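Local coordinates for ABC transporter, substrate binding protein (Mannopine) (Agrobacterium fabrum, PDB 5L9S) that probably binds the opine mannopine in the bacterial periplasm and hands it to an ABC transporter for uptake, at residues R200-E203 with Y204-G207; D41-K44 with R45-T49. All coordinates share one frame; numbering follows the deposited sequence.

Contact 1 of 2, residues R200-E203 with Y204-G207; sequences RNDE and YRVG
Asp202 and Arg205 face each other across the turn that leads from helix 192-200 into strand 206-210. The helix ends in a Schellman motif. Asp202 is the residue that leaves helical geometry, with a positive phi of 63°. Its carboxylate and the Arg205 guanidinium form a long salt bridge, with Asp202 OD2 3.7 Å from Arg205 NH1. The two flat groups are turned 76° apart. OD2 stands off the plane of the guanidinium, away from the direction of its N-H bonds, which leaves only a charge attraction. Asp202 OD1 lies nearer the base of the arginine chain, 4.1 Å from Arg205 CG. A bend at chi3 (82°) turns the guanidinium of Arg205 toward Asp202. Lys116 of strand 103-116 makes a weak, long ion pair with Asp202 OD1, so the carboxylate has two positive neighbours. The backbone of Arg205 is hydrogen-bonded to Lys116 and to Ala139, which fixes the base of its side chain.

Tyr204 holds the turn from its buried side. The ring packs on Ala198, and its OH is hydrogen-bonded to Ser195 O. The phenol thus ties the loop before strand 206-210 back to helix 192-200. At the ring edge, in the ring plane, Val206 N lies 4.0 Å from Tyr204 CD1.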
loop_
_atom_site.group_PDB
_atom_site.type_symbol
_atom_site.label_atom_id
_atom_site.label_comp_id
_atom_site.label_asym_id
_atom_site.label_seq_id
_atom_site.Cartn_x
_atom_site.Cartn_y
_atom_site.Cartn_z
ATOM N N ARG A 200 -12.606 -15.229 -12.268
ATOM C CA ARG A 200 -12.946 -15.567 -13.656
ATOM C C ARG A 200 -13.668 -16.901 -13.725
ATOM O O ARG A 200 -14.613 -17.035 -14.494
ATOM C CB ARG A 200 -11.681 -15.660 -14.528
ATOM C CG ARG A 200 -10.993 -14.360 -14.806
ATOM C CD ARG A 200 -9.851 -14.612 -15.732
ATOM N NE ARG A 200 -9.147 -13.380 -15.984
ATOM C CZ ARG A 200 -7.827 -13.268 -15.997
ATOM N NH1 ARG A 200 -7.263 -12.102 -16.271
ATOM N NH2 ARG A 200 -7.060 -14.309 -15.683
ATOM N N ASN A 201 -13.209 -17.890 -12.939
ATOM C CA ASN A 201 -13.758 -19.246 -12.878
ATOM C C ASN A 201 -14.963 -19.352 -11.944
ATOM O O ASN A 201 -15.598 -20.401 -11.881
ATOM C CB ASN A 201 -12.660 -20.237 -12.483
ATOM C CG ASN A 201 -11.573 -20.354 -13.522
ATOM O OD1 ASN A 201 -11.835 -20.514 -14.718
ATOM N ND2 ASN A 201 -10.328 -20.255 -13.096
ATOM N N ASP A 202 -15.292 -18.254 -11.244
ATOM C CA ASP A 202 -16.390 -18.130 -10.286
ATOM C C ASP A 202 -16.195 -19.062 -9.081
ATOM O O ASP A 202 -17.134 -19.732 -8.643
ATOM C CB ASP A 202 -17.771 -18.302 -10.968
ATOM C CG ASP A 202 -18.924 -17.656 -10.210
ATOM O OD1 ASP A 202 -18.722 -16.550 -9.636
ATOM O OD2 ASP A 202 -20.034 -18.248 -10.202
ATOM N N GLU A 203 -14.956 -19.107 -8.556
ATOM C CA GLU A 203 -14.559 -19.919 -7.394
ATOM C C GLU A 203 -14.921 -19.218 -6.062
ATOM O O GLU A 203 -14.925 -19.856 -4.999
ATOM C CB GLU A 203 -13.065 -20.289 -7.450
ATOM C CG GLU A 203 -12.700 -21.296 -8.538
ATOM C CD GLU A 203 -11.215 -21.565 -8.727
ATOM O OE1 GLU A 203 -10.754 -21.602 -9.892
ATOM O OE2 GLU A 203 -10.510 -21.740 -7.707
ATOM N N TYR A 204 -15.231 -17.914 -6.134
ATOM C CA TYR A 204 -15.670 -17.086 -5.010
ATOM C C TYR A 204 -16.515 -15.937 -5.519
ATOM O O TYR A 204 -16.347 -15.479 -6.684
ATOM C CB TYR A 204 -14.511 -16.569 -4.118
ATOM C CG TYR A 204 -13.654 -15.488 -4.732
ATOM C CD1 TYR A 204 -13.943 -14.139 -4.529
ATOM C CD2 TYR A 204 -12.513 -15.808 -5.453
ATOM C CE1 TYR A 204 -13.132 -13.139 -5.062
ATOM C CE2 TYR A 204 -11.707 -14.823 -6.005
ATOM C CZ TYR A 204 -11.995 -13.489 -5.780
ATOM O OH TYR A 204 -11.160 -12.535 -6.312
ATOM N N ARG A 205 -17.403 -15.469 -4.621
ATOM C CA ARG A 205 -18.348 -14.383 -4.854
ATOM C C ARG A 205 -18.117 -13.166 -3.922
ATOM O O ARG A 205 -18.590 -12.072 -4.230
ATOM C CB ARG A 205 -19.799 -14.900 -4.765
ATOM C CG ARG A 205 -20.163 -15.892 -5.872
ATOM C CD ARG A 205 -21.658 -16.120 -5.967
ATOM N NE ARG A 205 -22.326 -15.062 -6.729
ATOM C CZ ARG A 205 -22.869 -15.230 -7.933
ATOM N NH1 ARG A 205 -22.843 -16.421 -8.523
ATOM N NH2 ARG A 205 -23.458 -14.211 -8.548
ATOM N N VAL A 206 -17.424 -13.363 -2.782
ATOM C CA VAL A 206 -17.094 -12.309 -1.820
ATOM C C VAL A 206 -15.657 -12.516 -1.346
ATOM O O VAL A 206 -15.344 -13.591 -0.853
ATOM C CB VAL A 206 -18.064 -12.281 -0.616
ATOM C CG1 VAL A 206 -17.729 -11.119 0.312
ATOM C CG2 VAL A 206 -19.518 -12.198 -1.070
ATOM N N GLY A 207 -14.802 -11.504 -1.487
ATOM C CA GLY A 207 -13.410 -11.647 -1.089
ATOM C C GLY A 207 -12.641 -10.395 -0.774
ATOM O O GLY A 207 -13.079 -9.295 -1.088
#

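Contact 2 of 2, residues D41-K44 with R45-T49; sequences DAEK and RAKVT
Residues Asp41 to Lys44 meet Arg45 to Val48 as successive turns at the N-terminal end of helix 41-53, an i to i+4 contact within one helix. Four backbone bonds join them. Arg45 N reaches Asp41 O at 3.1 Å, and Val48 N reaches Lys44 O at 2.8 Å. On one side the Glu43 and Lys47 chains lie alongside each other and head in the same direction. They end in a salt bridge of 3.3 Å between Glu43 OE1 and Lys47 NZ. The other carboxylate oxygen, Glu43 OE2, accepts a hydrogen bond from Thr40 N. Lys44 NZ and Asp41 OD1 form an i to i+3 salt bridge of 3.3 Å.

Arg45 folds back along the first turn through its bend at chi3 (-83°). One face of its guanidinium lies over Asp41 O, and Arg45 NH2 comes to 3.8 Å from Asp41 CB. Further along, Arg45 O accepts from Thr49 N and, at 2.7 Å, from Thr49 OG1, on opposite faces of its carbonyl plane.

The helix packs beside strand 61-65. Arg45 NH1 makes a salt bridge to Asp64 OD1, Lys44 NZ a weak hydrogen bond to Leu63 O, and Val48 touches Tyr62 and Ile77 of helix 72-77.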
loop_
_atom_site.group_PDB
_atom_site.type_symbol
_atom_site.label_atom_id
_atom_site.label_comp_id
_atom_site.label_asym_id
_atom_site.label_seq_id
_atom_site.Cartn_x
_atom_site.Cartn_y
_atom_site.Cartn_z
ATOM N N ASP A 41 12.449 -5.941 -3.576
ATOM C CA ASP A 41 12.435 -5.276 -2.263
ATOM C C ASP A 41 13.445 -5.907 -1.328
ATOM O O ASP A 41 14.144 -5.168 -0.645
ATOM C CB ASP A 41 11.029 -5.264 -1.642
ATOM C CG ASP A 41 9.974 -4.651 -2.553
ATOM O OD1 ASP A 41 9.812 -3.408 -2.525
ATOM O OD2 ASP A 41 9.332 -5.412 -3.319
ATOM N N ALA A 42 13.573 -7.257 -1.333
ATOM C CA ALA A 42 14.557 -7.992 -0.501
ATOM C C ALA A 42 15.996 -7.748 -0.952
ATOM O O ALA A 42 16.882 -7.619 -0.099
ATOM C CB ALA A 42 14.263 -9.483 -0.496
ATOM N N GLU A 43 16.229 -7.691 -2.288
ATOM C CA GLU A 43 17.539 -7.413 -2.888
ATOM C C GLU A 43 18.002 -6.014 -2.495
ATOM O O GLU A 43 19.176 -5.839 -2.149
ATOM C CB GLU A 43 17.450 -7.449 -4.414
ATOM C CG GLU A 43 17.731 -8.777 -5.072
ATOM C CD GLU A 43 17.682 -8.611 -6.575
ATOM O OE1 GLU A 43 18.727 -8.255 -7.168
ATOM O OE2 GLU A 43 16.570 -8.716 -7.144
ATOM N N LYS A 44 17.084 -5.017 -2.594
ATOM C CA LYS A 44 17.310 -3.607 -2.268
ATOM C C LYS A 44 17.681 -3.433 -0.802
ATOM O O LYS A 44 18.706 -2.818 -0.512
ATOM C CB LYS A 44 16.074 -2.778 -2.612
ATOM C CG LYS A 44 16.132 -2.139 -3.991
ATOM C CD LYS A 44 14.796 -2.169 -4.697
ATOM C CE LYS A 44 13.721 -1.355 -4.049
ATOM N NZ LYS A 44 12.445 -2.115 -3.999
ATOM N N ARG A 45 16.883 -4.027 0.113
ATOM C CA ARG A 45 17.105 -4.008 1.565
ATOM C C ARG A 45 18.487 -4.530 1.883
ATOM O O ARG A 45 19.230 -3.866 2.613
ATOM C CB ARG A 45 16.052 -4.852 2.301
ATOM C CG ARG A 45 14.699 -4.194 2.367
ATOM C CD ARG A 45 13.764 -4.908 3.316
ATOM N NE ARG A 45 13.105 -6.069 2.713
ATOM C CZ ARG A 45 11.883 -6.052 2.187
ATOM N NH1 ARG A 45 11.168 -4.938 2.191
ATOM N NH2 ARG A 45 11.357 -7.159 1.679
ATOM N N ALA A 46 18.857 -5.686 1.276
ATOM C CA ALA A 46 20.166 -6.330 1.452
ATOM C C ALA A 46 21.312 -5.531 0.839
ATOM O O ALA A 46 22.428 -5.553 1.390
ATOM C CB ALA A 46 20.134 -7.731 0.879
ATOM N N LYS A 47 21.049 -4.831 -0.298
ATOM C CA LYS A 47 22.064 -4.005 -0.953
ATOM C C LYS A 47 22.331 -2.734 -0.155
ATOM O O LYS A 47 23.469 -2.296 -0.092
ATOM C CB LYS A 47 21.671 -3.682 -2.392
ATOM C CG LYS A 47 22.473 -4.449 -3.422
ATOM C CD LYS A 47 21.586 -5.057 -4.498
ATOM C CE LYS A 47 22.394 -5.896 -5.466
ATOM N NZ LYS A 47 21.580 -6.992 -6.055
ATOM N N VAL A 48 21.283 -2.162 0.485
ATOM C CA VAL A 48 21.410 -0.966 1.333
ATOM C C VAL A 48 22.187 -1.311 2.607
ATOM O O VAL A 48 23.149 -0.617 2.955
ATOM C CB VAL A 48 20.061 -0.269 1.630
ATOM C CG1 VAL A 48 20.227 0.882 2.628
ATOM C CG2 VAL A 48 19.426 0.241 0.343
ATOM N N THR A 49 21.803 -2.416 3.253
ATOM C CA THR A 49 22.473 -2.873 4.457
ATOM C C THR A 49 23.991 -3.033 4.207
ATOM O O THR A 49 24.792 -2.403 4.907
ATOM C CB THR A 49 21.771 -4.131 5.019
ATOM O OG1 THR A 49 20.368 -3.893 5.098
ATOM C CG2 THR A 49 22.309 -4.540 6.385
#

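In the fold
Contact 1 and contact 2 lie in different lobes of a periplasmic binding protein, captured here open and without ligand. Their centres are 36 Å apart and their nearest atoms about 22 Å, so they do not touch. Helix 41-53 of contact 2 belongs to the lobe built on parallel strands 4-9, 33-38 and 61-65. The turn of contact 1 feeds strand 206-210, next to strand 140-143 in the other lobe. Long strand 103-116 pairs with 206-210 and with 224-240, which in turn pairs with 61-65, giving a continuous route between the two. In this family ligand binds in the cleft between lobes. Neither contact is known to hold it.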